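Local coordinates for protein butyryl-CoA dehydrogenase (Marinomonas mediterranea, PDB 6CXT) that belongs to the acyl-CoA dehydrogenase family of flavoproteins and binds flavin-adenine dinucleotide and FK4, at residues S238-R243 against K314-S319; I323-V328 against G364-Q369. All blocks are in the same frame, centred on the assembly; numbering follows the deposited sequence.

Interaction 1: S238-R243 against K314-S319; sequences SMDWER and KAVAMS. With FK4 (S-[2-({N-[(2R)-2-hydroxy-4-{[(R)-hydroxy(oxo)-lambda~5~-phosphanyl]oxy}-3,3-dimethylbutanoyl]-beta-alanyl}amino)ethyl] 1H-pyrrole-2-carbothioate), chain C.
Val316 presents both methyl groups to helix 231-245, where Arg243 and Asp240 receive them; the contact joins two helices of the C-terminal helical domain of the acyl-CoA dehydrogenase fold. The van der Waals part is small and rests on one branched residue. With chi1 at 167°, CG1 of Val316 points at Arg243, meeting its CB at 3.5 Å, and CG2 at Asp240, 3.7 Å from OD1. The arginine offers CB to this contact while its polar end leads away. A compact valine suits this place because the CA atoms of Arg243 and Val316 are just 6.4 Å apart. The charge of Asp240 is met elsewhere: OD2 accepts a hydrogen bond from Asn312, just before helix 313-338, and forms a salt bridge with Lys306 at the end of helix 279-306.

A water lies between the carbonyl of Arg243 and helix 313-338, about a turn beyond Val316. It donates to Arg243 O at 2.8 Å and also meets Ser319 OG in the conformer described, a less certain link because this side chain is modelled in two positions.

Beyond its root, Arg243 runs extended from CG to NE into the ligand pocket. CB of Met239 sits over one face of the guanidinium, while NE bonds Ser363 O, fixing the group's rotation. From its edge, NH2 donates twice to FK4, to O27 at 3.1 Å and to O26 at 2.8 Å with an N-H...O angle of 154°.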
ATOM      1  N   SER B 238     -10.806  29.556  -8.532  1.00 21.99           N
ATOM      2  CA  SER B 238     -10.851  29.676  -7.061  1.00 25.18           C
ATOM      3  C   SER B 238     -10.332  28.337  -6.437  1.00 23.20           C
ATOM      4  O   SER B 238      -9.629  28.366  -5.461  1.00 22.29           O
ATOM      5  CB  SER B 238     -12.259  30.051  -6.650  1.00 27.03           C
ATOM      6  OG  SER B 238     -12.953  29.123  -5.883  1.00 35.48           O
ATOM      7  N   MET B 239     -10.706  27.213  -7.030  1.00 21.08           N
ATOM      8  CA  MET B 239     -10.160  25.884  -6.614  1.00 21.61           C
ATOM      9  C   MET B 239      -8.656  25.808  -6.878  1.00 23.46           C
ATOM     10  O   MET B 239      -7.929  25.187  -6.122  1.00 20.66           O
ATOM     11  CB  MET B 239     -10.878  24.756  -7.299  1.00 21.21           C
ATOM     12  CG  MET B 239     -12.257  24.474  -6.769  1.00 20.71           C
ATOM     13  SD  MET B 239     -12.273  24.273  -4.940  1.00 24.51           S
ATOM     14  CE  MET B 239     -12.866  25.899  -4.383  1.00 21.51           C
ATOM     15  N   ASP B 240      -8.170  26.483  -7.914  1.00 21.34           N
ATOM     16  CA  ASP B 240      -6.719  26.527  -8.089  1.00 22.25           C
ATOM     17  C   ASP B 240      -6.040  27.211  -6.916  1.00 23.30           C
ATOM     18  O   ASP B 240      -4.996  26.753  -6.431  1.00 22.17           O
ATOM     19  CB  ASP B 240      -6.324  27.117  -9.433  1.00 25.05           C
ATOM     20  CG  ASP B 240      -4.911  26.760  -9.814  1.00 27.32           C
ATOM     21  OD1 ASP B 240      -4.636  25.543 -10.026  1.00 30.15           O
ATOM     22  OD2 ASP B 240      -4.074  27.681  -9.886  1.00 29.11           O
ATOM     23  N   TRP B 241      -6.647  28.282  -6.409  1.00 19.42           N
ATOM     24  CA  TRP B 241      -6.152  28.931  -5.222  1.00 21.04           C
ATOM     25  C   TRP B 241      -6.311  28.050  -3.964  1.00 19.58           C
ATOM     26  O   TRP B 241      -5.385  27.954  -3.153  1.00 23.67           O
ATOM     27  CB  TRP B 241      -6.902  30.276  -4.956  1.00 22.37           C
ATOM     28  CG  TRP B 241      -6.336  31.399  -5.788  1.00 24.33           C
ATOM     29  CD1 TRP B 241      -6.905  31.983  -6.919  1.00 25.44           C
ATOM     30  CD2 TRP B 241      -5.111  32.073  -5.559  1.00 25.09           C
ATOM     31  NE1 TRP B 241      -6.075  32.964  -7.404  1.00 25.51           N
ATOM     32  CE2 TRP B 241      -4.974  33.059  -6.590  1.00 28.14           C
ATOM     33  CE3 TRP B 241      -4.097  31.945  -4.596  1.00 24.36           C
ATOM     34  CZ2 TRP B 241      -3.854  33.857  -6.698  1.00 26.67           C
ATOM     35  CZ3 TRP B 241      -3.013  32.765  -4.676  1.00 26.44           C
ATOM     36  CH2 TRP B 241      -2.901  33.737  -5.724  1.00 27.86           C
ATOM     37  N   GLU B 242      -7.482  27.487  -3.793  1.00 19.01           N
ATOM     38  CA  GLU B 242      -7.793  26.737  -2.557  1.00 20.61           C
ATOM     39  C   GLU B 242      -6.973  25.422  -2.488  1.00 20.35           C
ATOM     40  O   GLU B 242      -6.347  25.119  -1.477  1.00 19.91           O
ATOM     41  CB  GLU B 242      -9.275  26.421  -2.497  1.00 22.65           C
ATOM     42  CG  GLU B 242      -9.658  25.810  -1.163  1.00 25.86           C
ATOM     43  CD  GLU B 242     -11.142  25.557  -1.072  1.00 28.35           C
ATOM     44  OE1 GLU B 242     -11.863  26.474  -0.658  1.00 31.90           O
ATOM     45  OE2 GLU B 242     -11.614  24.449  -1.391  1.00 28.67           O
ATOM     46  N   ARG B 243      -6.963  24.672  -3.584  1.00 19.04           N
ATOM     47  CA  ARG B 243      -6.278  23.365  -3.634  1.00 19.10           C
ATOM     48  C   ARG B 243      -4.786  23.571  -3.408  1.00 20.76           C
ATOM     49  O   ARG B 243      -4.123  22.706  -2.849  1.00 21.02           O
ATOM     50  CB  ARG B 243      -6.541  22.696  -4.984  1.00 17.58           C
ATOM     51  CG  ARG B 243      -7.962  22.118  -5.106  1.00 15.91           C
ATOM     52  CD  ARG B 243      -8.152  21.673  -6.561  1.00 17.91           C
ATOM     53  NE  ARG B 243      -9.556  21.360  -6.789  1.00 19.74           N
ATOM     54  CZ  ARG B 243     -10.135  21.305  -8.002  1.00 20.67           C
ATOM     55  NH1 ARG B 243      -9.432  21.590  -9.090  1.00 19.80           N
ATOM     56  NH2 ARG B 243     -11.428  20.992  -8.113  1.00 19.71           N
ATOM     57  N   LYS B 314      -1.977  20.718 -13.051  1.00 19.54           N
ATOM     58  CA  LYS B 314      -1.420  19.377 -12.715  1.00 19.35           C
ATOM     59  C   LYS B 314      -0.647  19.415 -11.397  1.00 19.00           C
ATOM     60  O   LYS B 314      -0.908  18.588 -10.526  1.00 18.99           O
ATOM     61  CB  LYS B 314      -0.500  18.883 -13.836  1.00 19.26           C
ATOM     62  CG  LYS B 314      -0.030  17.409 -13.674  1.00 22.44           C
ATOM     63  CD  LYS B 314       0.793  16.999 -14.902  1.00 23.87           C
ATOM     64  CE  LYS B 314       2.160  17.687 -14.832  1.00 25.19           C
ATOM     65  NZ  LYS B 314       2.912  17.224 -15.993  1.00 28.29           N
ATOM     66  N   ALA B 315       0.263  20.384 -11.241  1.00 17.52           N
ATOM     67  CA  ALA B 315       1.068  20.480 -10.033  1.00 17.70           C
ATOM     68  C   ALA B 315       0.200  20.708  -8.807  1.00 18.86           C
ATOM     69  O   ALA B 315       0.509  20.189  -7.706  1.00 17.75           O
ATOM     70  CB  ALA B 315       2.095  21.597 -10.130  1.00 19.23           C
ATOM     71  N   VAL B 316      -0.844  21.538  -8.962  1.00 16.83           N
ATOM     72  CA  VAL B 316      -1.746  21.821  -7.829  1.00 16.65           C
ATOM     73  C   VAL B 316      -2.566  20.592  -7.450  1.00 16.66           C
ATOM     74  O   VAL B 316      -2.727  20.257  -6.253  1.00 15.24           O
ATOM     75  CB  VAL B 316      -2.638  23.083  -8.115  1.00 17.29           C
ATOM     76  CG1 VAL B 316      -3.788  23.175  -7.093  1.00 18.65           C
ATOM     77  CG2 VAL B 316      -1.781  24.337  -8.023  1.00 17.86           C
ATOM     78  N   ALA B 317      -3.096  19.903  -8.446  1.00 15.37           N
ATOM     79  CA  ALA B 317      -3.853  18.717  -8.141  1.00 15.21           C
ATOM     80  C   ALA B 317      -2.912  17.631  -7.494  1.00 15.69           C
ATOM     81  O   ALA B 317      -3.347  16.930  -6.573  1.00 14.92           O
ATOM     82  CB  ALA B 317      -4.493  18.154  -9.406  1.00 15.02           C
ATOM     83  N   MET B 318      -1.681  17.474  -8.007  1.00 13.98           N
ATOM     84  CA  MET B 318      -0.761  16.509  -7.391  1.00 15.18           C
ATOM     85  C   MET B 318      -0.476  16.887  -5.930  1.00 15.44           C
ATOM     86  O   MET B 318      -0.423  16.005  -5.062  1.00 16.34           O
ATOM     87  CB  MET B 318       0.550  16.426  -8.190  1.00 15.29           C
ATOM     88  CG  MET B 318       0.346  15.761  -9.552  1.00 16.31           C
ATOM     89  SD  MET B 318       2.002  15.504 -10.253  1.00 19.39           S
ATOM     90  CE  MET B 318       1.496  14.447 -11.620  1.00 16.63           C
ATOM     91  N   SER B 319      -0.282  18.164  -5.649  1.00 15.34           N
ATOM     92  CA  SER B 319       0.022  18.616  -4.313  0.74 15.29           C
ATOM     93  C   SER B 319      -1.125  18.387  -3.372  1.00 15.95           C
ATOM     94  O   SER B 319      -0.935  17.863  -2.233  1.00 14.56           O
ATOM     95  CB  SER B 319       0.387  20.089  -4.367  0.74 15.43           C
ATOM     96  OG  SER B 319       0.636  20.617  -3.089  0.74 13.72           O
TER
HETATM   97  O01 FK4 C 100     -11.171  22.331 -14.272  1.00 24.35           O
HETATM   98  P02 FK4 C 100     -12.685  22.166 -14.631  1.00 27.76           P
HETATM   99  O03 FK4 C 100     -13.520  21.183 -13.737  1.00 25.44           O
HETATM  100  C04 FK4 C 100     -12.912  20.017 -13.262  1.00 24.44           C
HETATM  101  C05 FK4 C 100     -13.849  18.882 -12.973  1.00 26.00           C
HETATM  102  C06 FK4 C 100     -13.004  17.707 -12.415  1.00 25.44           C
HETATM  103  C07 FK4 C 100     -14.548  18.496 -14.304  1.00 25.66           C
HETATM  104  C08 FK4 C 100     -14.967  19.297 -11.981  1.00 24.19           C
HETATM  105  O09 FK4 C 100     -16.033  18.380 -11.944  1.00 25.71           O
HETATM  106  C10 FK4 C 100     -14.444  19.589 -10.559  1.00 24.13           C
HETATM  107  N11 FK4 C 100     -15.025  18.726  -9.541  1.00 22.76           N
HETATM  108  C12 FK4 C 100     -14.591  18.893  -8.199  1.00 23.12           C
HETATM  109  C13 FK4 C 100     -15.484  19.887  -7.424  1.00 22.02           C
HETATM  110  C14 FK4 C 100     -14.780  20.543  -6.314  1.00 21.27           C
HETATM  111  N15 FK4 C 100     -15.685  20.934  -5.321  1.00 21.89           N
HETATM  112  C16 FK4 C 100     -15.198  21.687  -4.164  1.00 19.96           C
HETATM  113  C17 FK4 C 100     -16.292  22.601  -3.580  1.00 20.14           C
HETATM  114  S18 FK4 C 100     -15.633  23.858  -2.522  1.00 25.99           S
HETATM  115  C19 FK4 C 100     -14.863  22.906  -1.211  1.00 27.39           C
HETATM  116  C20 FK4 C 100     -14.492  23.917  -0.200  1.00 28.49           C
HETATM  117  C21 FK4 C 100     -14.098  23.713   1.104  1.00 34.29           C
HETATM  118  C22 FK4 C 100     -13.827  24.997   1.621  1.00 29.40           C
HETATM  119  C23 FK4 C 100     -14.076  25.956   0.608  1.00 33.58           C
HETATM  120  N24 FK4 C 100     -14.473  25.318  -0.512  1.00 26.49           N
HETATM  121  O25 FK4 C 100     -15.175  21.703  -1.071  1.00 23.75           O
HETATM  122  O26 FK4 C 100     -13.571  20.762  -6.278  1.00 21.54           O
HETATM  123  O27 FK4 C 100     -13.543  20.443 -10.260  1.00 24.87           O
HETATM  124  O28 FK4 C 100     -13.321  23.514 -14.543  1.00 28.79           O
HETATM  125  O   HOH W   1      -1.441  22.230  -2.222  1.00 18.85           O

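Interaction 2: I323-V328 against G364-Q369; sequences ISEAFV and GTSDIQ. With FAD (flavin-adenine dinucleotide), chain D.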
ATOM      1  N   ILE B 323      -0.691  15.853  -0.322  1.00 14.29           N
ATOM      2  CA  ILE B 323      -0.783  16.398   1.042  1.00 15.23           C
ATOM      3  C   ILE B 323      -1.918  15.709   1.806  1.00 14.73           C
ATOM      4  O   ILE B 323      -1.733  15.271   2.974  1.00 14.26           O
ATOM      5  CB  ILE B 323      -1.008  17.948   1.031  1.00 14.89           C
ATOM      6  CG1 ILE B 323       0.277  18.636   0.542  1.00 14.79           C
ATOM      7  CG2 ILE B 323      -1.387  18.468   2.446  1.00 15.79           C
ATOM      8  CD1 ILE B 323       0.063  20.103   0.160  1.00 16.05           C
ATOM      9  N   SER B 324      -3.094  15.628   1.170  1.00 12.63           N
ATOM     10  CA  SER B 324      -4.262  15.166   1.882  1.00 13.43           C
ATOM     11  C   SER B 324      -4.082  13.638   2.164  1.00 14.28           C
ATOM     12  O   SER B 324      -4.388  13.167   3.276  1.00 13.73           O
ATOM     13  CB  SER B 324      -5.550  15.437   1.065  1.00 12.36           C
ATOM     14  OG  SER B 324      -5.466  14.779  -0.211  1.00 13.72           O
ATOM     15  N   GLU B 325      -3.545  12.906   1.184  1.00 14.12           N
ATOM     16  CA  GLU B 325      -3.285  11.458   1.411  1.00 15.26           C
ATOM     17  C   GLU B 325      -2.203  11.223   2.487  1.00 15.10           C
ATOM     18  O   GLU B 325      -2.353  10.320   3.349  1.00 14.00           O
ATOM     19  CB  GLU B 325      -2.996  10.675   0.105  1.00 16.09           C
ATOM     20  CG  GLU B 325      -4.220  10.709  -0.852  1.00 16.30           C
ATOM     21  CD  GLU B 325      -5.424   9.907  -0.368  1.00 19.26           C
ATOM     22  OE1 GLU B 325      -5.332   9.119   0.626  1.00 18.71           O
ATOM     23  OE2 GLU B 325      -6.541  10.015  -0.992  1.00 16.24           O
ATOM     24  N   ALA B 326      -1.148  12.027   2.435  1.00 13.10           N
ATOM     25  CA  ALA B 326      -0.100  11.905   3.469  1.00 14.50           C
ATOM     26  C   ALA B 326      -0.677  12.227   4.856  1.00 15.01           C
ATOM     27  O   ALA B 326      -0.312  11.604   5.842  1.00 12.81           O
ATOM     28  CB  ALA B 326       1.110  12.786   3.136  1.00 13.80           C
ATOM     29  N   PHE B 327      -1.625  13.171   4.914  1.00 13.50           N
ATOM     30  CA  PHE B 327      -2.186  13.625   6.154  1.00 14.15           C
ATOM     31  C   PHE B 327      -3.047  12.519   6.761  1.00 14.68           C
ATOM     32  O   PHE B 327      -2.992  12.281   7.964  1.00 14.46           O
ATOM     33  CB  PHE B 327      -2.926  14.986   5.968  1.00 14.34           C
ATOM     34  CG  PHE B 327      -3.427  15.629   7.235  1.00 16.50           C
ATOM     35  CD1 PHE B 327      -2.776  15.458   8.479  1.00 17.46           C
ATOM     36  CD2 PHE B 327      -4.520  16.522   7.164  1.00 16.42           C
ATOM     37  CE1 PHE B 327      -3.226  16.125   9.646  1.00 17.27           C
ATOM     38  CE2 PHE B 327      -4.974  17.157   8.317  1.00 17.51           C
ATOM     39  CZ  PHE B 327      -4.333  16.958   9.559  1.00 17.26           C
ATOM     40  N   VAL B 328      -3.786  11.786   5.941  1.00 13.25           N
ATOM     41  CA  VAL B 328      -4.550  10.632   6.456  1.00 13.96           C
ATOM     42  C   VAL B 328      -3.556   9.573   7.026  1.00 14.17           C
ATOM     43  O   VAL B 328      -3.753   9.042   8.129  1.00 13.60           O
ATOM     44  CB  VAL B 328      -5.410   9.995   5.295  1.00 14.17           C
ATOM     45  CG1 VAL B 328      -5.955   8.609   5.687  1.00 14.20           C
ATOM     46  CG2 VAL B 328      -6.610  10.921   4.970  1.00 15.22           C
ATOM     47  N   GLY B 364     -12.542  18.948  -3.945  1.00 16.01           N
ATOM     48  CA  GLY B 364     -12.458  17.832  -4.922  1.00 16.14           C
ATOM     49  C   GLY B 364     -11.860  16.583  -4.272  1.00 16.71           C
ATOM     50  O   GLY B 364     -10.751  16.666  -3.716  1.00 17.11           O
ATOM     51  N   THR B 365     -12.540  15.466  -4.346  1.00 16.56           N
ATOM     52  CA  THR B 365     -12.008  14.244  -3.729  1.00 15.53           C
ATOM     53  C   THR B 365     -10.691  13.811  -4.386  1.00 15.06           C
ATOM     54  O   THR B 365     -10.317  14.272  -5.513  1.00 13.40           O
ATOM     55  CB  THR B 365     -12.954  13.056  -3.821  1.00 18.01           C
ATOM     56  OG1 THR B 365     -13.008  12.600  -5.196  1.00 18.63           O
ATOM     57  CG2 THR B 365     -14.383  13.405  -3.283  1.00 19.03           C
ATOM     58  N   SER B 366      -9.989  12.868  -3.720  1.00 13.27           N
ATOM     59  CA  SER B 366      -8.766  12.331  -4.331  1.00 13.11           C
ATOM     60  C   SER B 366      -9.054  11.792  -5.745  1.00 12.77           C
ATOM     61  O   SER B 366      -8.206  11.864  -6.619  1.00 13.34           O
ATOM     62  CB  SER B 366      -8.254  11.186  -3.380  1.00 13.04           C
ATOM     63  OG  SER B 366      -7.903  11.880  -2.145  1.00 12.72           O
ATOM     64  N   ASP B 367     -10.208  11.156  -5.933  1.00 13.55           N
ATOM     65  CA  ASP B 367     -10.542  10.604  -7.270  1.00 15.23           C
ATOM     66  C   ASP B 367     -10.612  11.707  -8.304  1.00 15.41           C
ATOM     67  O   ASP B 367     -10.167  11.499  -9.426  1.00 14.96           O
ATOM     68  CB  ASP B 367     -11.848   9.828  -7.219  1.00 16.01           C
ATOM     69  CG  ASP B 367     -11.798   8.693  -6.187  1.00 18.68           C
ATOM     70  OD1 ASP B 367     -10.739   7.980  -6.139  1.00 17.28           O
ATOM     71  OD2 ASP B 367     -12.778   8.523  -5.429  1.00 19.11           O
ATOM     72  N   ILE B 368     -11.153  12.886  -7.912  1.00 15.93           N
ATOM     73  CA  ILE B 368     -11.248  14.019  -8.842  1.00 16.10           C
ATOM     74  C   ILE B 368      -9.885  14.613  -9.129  1.00 15.13           C
ATOM     75  O   ILE B 368      -9.543  14.980 -10.265  1.00 14.69           O
ATOM     76  CB  ILE B 368     -12.216  15.080  -8.255  1.00 17.15           C
ATOM     77  CG1 ILE B 368     -13.654  14.596  -8.329  1.00 20.30           C
ATOM     78  CG2 ILE B 368     -12.033  16.480  -8.867  1.00 19.55           C
ATOM     79  CD1 ILE B 368     -14.101  13.790  -9.520  1.00 24.86           C
ATOM     80  N   GLN B 369      -9.038  14.694  -8.095  1.00 14.90           N
ATOM     81  CA  GLN B 369      -7.657  15.142  -8.355  1.00 13.82           C
ATOM     82  C   GLN B 369      -6.990  14.230  -9.397  1.00 14.04           C
ATOM     83  O   GLN B 369      -6.256  14.726 -10.255  1.00 14.33           O
ATOM     84  CB  GLN B 369      -6.792  15.188  -7.052  1.00 14.32           C
ATOM     85  CG  GLN B 369      -7.394  16.027  -5.917  1.00 15.82           C
ATOM     86  CD  GLN B 369      -7.750  17.485  -6.354  1.00 17.63           C
ATOM     87  OE1 GLN B 369      -6.983  18.176  -7.040  1.00 19.69           O
ATOM     88  NE2 GLN B 369      -8.907  17.934  -5.939  1.00 19.00           N
TER
HETATM   89  PA  FAD D 401     -19.843  12.449  -4.614  1.00 20.46           P
HETATM   90  O1A FAD D 401     -19.432  13.461  -5.666  1.00 22.42           O
HETATM   91  O2A FAD D 401     -21.237  11.861  -4.477  1.00 21.99           O
HETATM   92  O5B FAD D 401     -18.739  11.253  -4.641  1.00 21.52           O
HETATM   93  C5B FAD D 401     -18.922  10.014  -3.917  1.00 20.34           C
HETATM   94  C4B FAD D 401     -17.767   9.104  -4.382  1.00 20.31           C
HETATM   95  O4B FAD D 401     -17.828   8.929  -5.820  1.00 21.79           O
HETATM   96  C3B FAD D 401     -16.413   9.727  -4.057  1.00 21.48           C
HETATM   97  O3B FAD D 401     -15.566   8.604  -3.779  1.00 21.94           O
HETATM   98  C2B FAD D 401     -15.983  10.325  -5.415  1.00 21.26           C
HETATM   99  O2B FAD D 401     -14.552  10.520  -5.546  1.00 21.53           O
HETATM  100  C1B FAD D 401     -16.602   9.309  -6.421  1.00 21.91           C
HETATM  101  N9A FAD D 401     -16.743   9.970  -7.736  1.00 22.91           N
HETATM  102  C8A FAD D 401     -17.634  10.936  -8.086  1.00 25.45           C
HETATM  103  N7A FAD D 401     -17.374  11.371  -9.369  1.00 25.52           N
HETATM  104  C5A FAD D 401     -16.291  10.686  -9.832  1.00 24.61           C
HETATM  105  C6A FAD D 401     -15.486  10.620 -11.080  1.00 26.22           C
HETATM  106  N6A FAD D 401     -15.751  11.437 -12.160  1.00 23.55           N
HETATM  107  N1A FAD D 401     -14.439   9.740 -11.106  1.00 26.22           N
HETATM  108  C2A FAD D 401     -14.109   8.922 -10.049  1.00 24.88           C
HETATM  109  N3A FAD D 401     -14.825   8.927  -8.902  1.00 20.63           N
HETATM  110  C4A FAD D 401     -15.886   9.764  -8.735  1.00 22.65           C
HETATM  111  N1  FAD D 401     -18.666  22.361  -0.843  1.00 22.50           N
HETATM  112  C2  FAD D 401     -18.854  23.712  -1.067  1.00 23.13           C
HETATM  113  O2  FAD D 401     -19.501  24.016  -2.107  1.00 25.50           O
HETATM  114  N3  FAD D 401     -18.398  24.690  -0.233  1.00 23.03           N
HETATM  115  C4  FAD D 401     -17.771  24.380   0.920  1.00 23.31           C
HETATM  116  O4  FAD D 401     -17.376  25.279   1.663  1.00 24.02           O
HETATM  117  C4X FAD D 401     -17.540  22.930   1.246  1.00 23.41           C
HETATM  118  N5  FAD D 401     -16.947  22.519   2.389  1.00 23.01           N
HETATM  119  C5X FAD D 401     -16.800  21.204   2.715  1.00 21.15           C
HETATM  120  C6  FAD D 401     -16.171  20.882   3.948  1.00 20.91           C
HETATM  121  C7  FAD D 401     -16.027  19.527   4.312  1.00 21.95           C
HETATM  122  C7M FAD D 401     -15.393  19.196   5.640  1.00 20.66           C
HETATM  123  C8  FAD D 401     -16.514  18.459   3.423  1.00 22.01           C
HETATM  124  C8M FAD D 401     -16.347  17.024   3.797  1.00 19.36           C
HETATM  125  C9  FAD D 401     -17.109  18.771   2.182  1.00 20.05           C
HETATM  126  C9A FAD D 401     -17.258  20.126   1.809  1.00 21.96           C
HETATM  127  N10 FAD D 401     -17.884  20.508   0.580  1.00 20.75           N
HETATM  128  C10 FAD D 401     -18.036  21.909   0.288  1.00 24.46           C
HETATM  129  C1' FAD D 401     -18.400  19.518  -0.355  1.00 20.19           C
HETATM  130  C2' FAD D 401     -17.213  18.843  -1.082  1.00 21.25           C
HETATM  131  O2' FAD D 401     -16.553  19.699  -2.030  1.00 22.41           O
HETATM  132  C3' FAD D 401     -17.704  17.535  -1.680  1.00 21.65           C
HETATM  133  O3' FAD D 401     -18.030  16.676  -0.568  1.00 21.00           O
HETATM  134  C4' FAD D 401     -16.822  16.839  -2.731  1.00 21.48           C
HETATM  135  O4' FAD D 401     -16.761  17.641  -3.953  1.00 23.58           O
HETATM  136  C5' FAD D 401     -17.374  15.452  -3.089  1.00 23.40           C
HETATM  137  O5' FAD D 401     -18.761  15.598  -3.416  1.00 21.91           O
HETATM  138  P   FAD D 401     -19.810  14.636  -2.745  1.00 22.98           P
HETATM  139  O1P FAD D 401     -21.208  14.939  -3.293  1.00 22.41           O
HETATM  140  O2P FAD D 401     -19.717  14.630  -1.231  1.00 21.90           O
HETATM  141  O3P FAD D 401     -19.462  13.139  -3.206  1.00 20.24           O
HETATM  142  O   HOH W   2      -7.400  14.605  -2.070  1.00 15.83           O
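Glu325 reaches Ser366 at the start of helix 366-377, and the meeting of carboxylate and hydroxyl is the tight part of the contact. Ser366 OG donates to Glu325 OE2 over 2.6 Å, approaching from the anti side and 24° out of the carboxylate plane. Glutamate is long enough to span the gap, and the bend at chi2 (-69°) turns its carboxylate toward Ser366. Its other oxygen, OE1, forms a salt bridge with Arg336 of a third subunit, so a subunit interface closes over this end.

The looser part lies beside it, around Ser324. Its OG stands 4.3 Å from Ser366 OG, and a water spans the interval, donating to both hydroxyls. Small serines leave room for that water, and Ser324 OG is itself bonded to Lys320 O, within its own helix.

On its far flank, segment 364-369 serves the cofactor. Thr365 occupies the N-cap of helix 366-377; its OG1 takes a weak capping bond from Ile368 N and donates to FAD O2B at 2.6 Å. The same ribose hydroxyl donates to Asp367 OD2 at 2.7 Å, while Ile368 CD1 packs against the adenine. Before the cap, Gly364 has backbone angles that call for glycine, and Gln369 NE2 reaches its carbonyl from above the carbonyl plane.

The start of helix 366-377 thus uses one side for Glu325 and the other for the ribose hydroxyl. The short hydroxyl-to-carboxylate bond, with the carboxylate's other oxygen paired to Arg336 of the third subunit, is consistent with an ionised Glu325.

Along the chain, helix 231-245 comes first, carrying segment 238-243. Interaction 1 closes a 70-residue, mostly helical excursion when helix 313-338 returns with 314-319. Further along that same helix, 323-328 opens interaction 2, which closes 35 residues later at 364-369, where helix 366-377 begins. The two loops therefore follow in series, neither nested nor crossed, with helix 313-338 common to both. Their centres lie about 11 Å apart, and Gln369 bridges them: its OE1 is 3.4 Å from Ala317 CA, and its NE2 packs beside Arg243 NE. Together they tie the FK4-binding helix and the FAD-binding helix start to one long helix of the C-terminal domain.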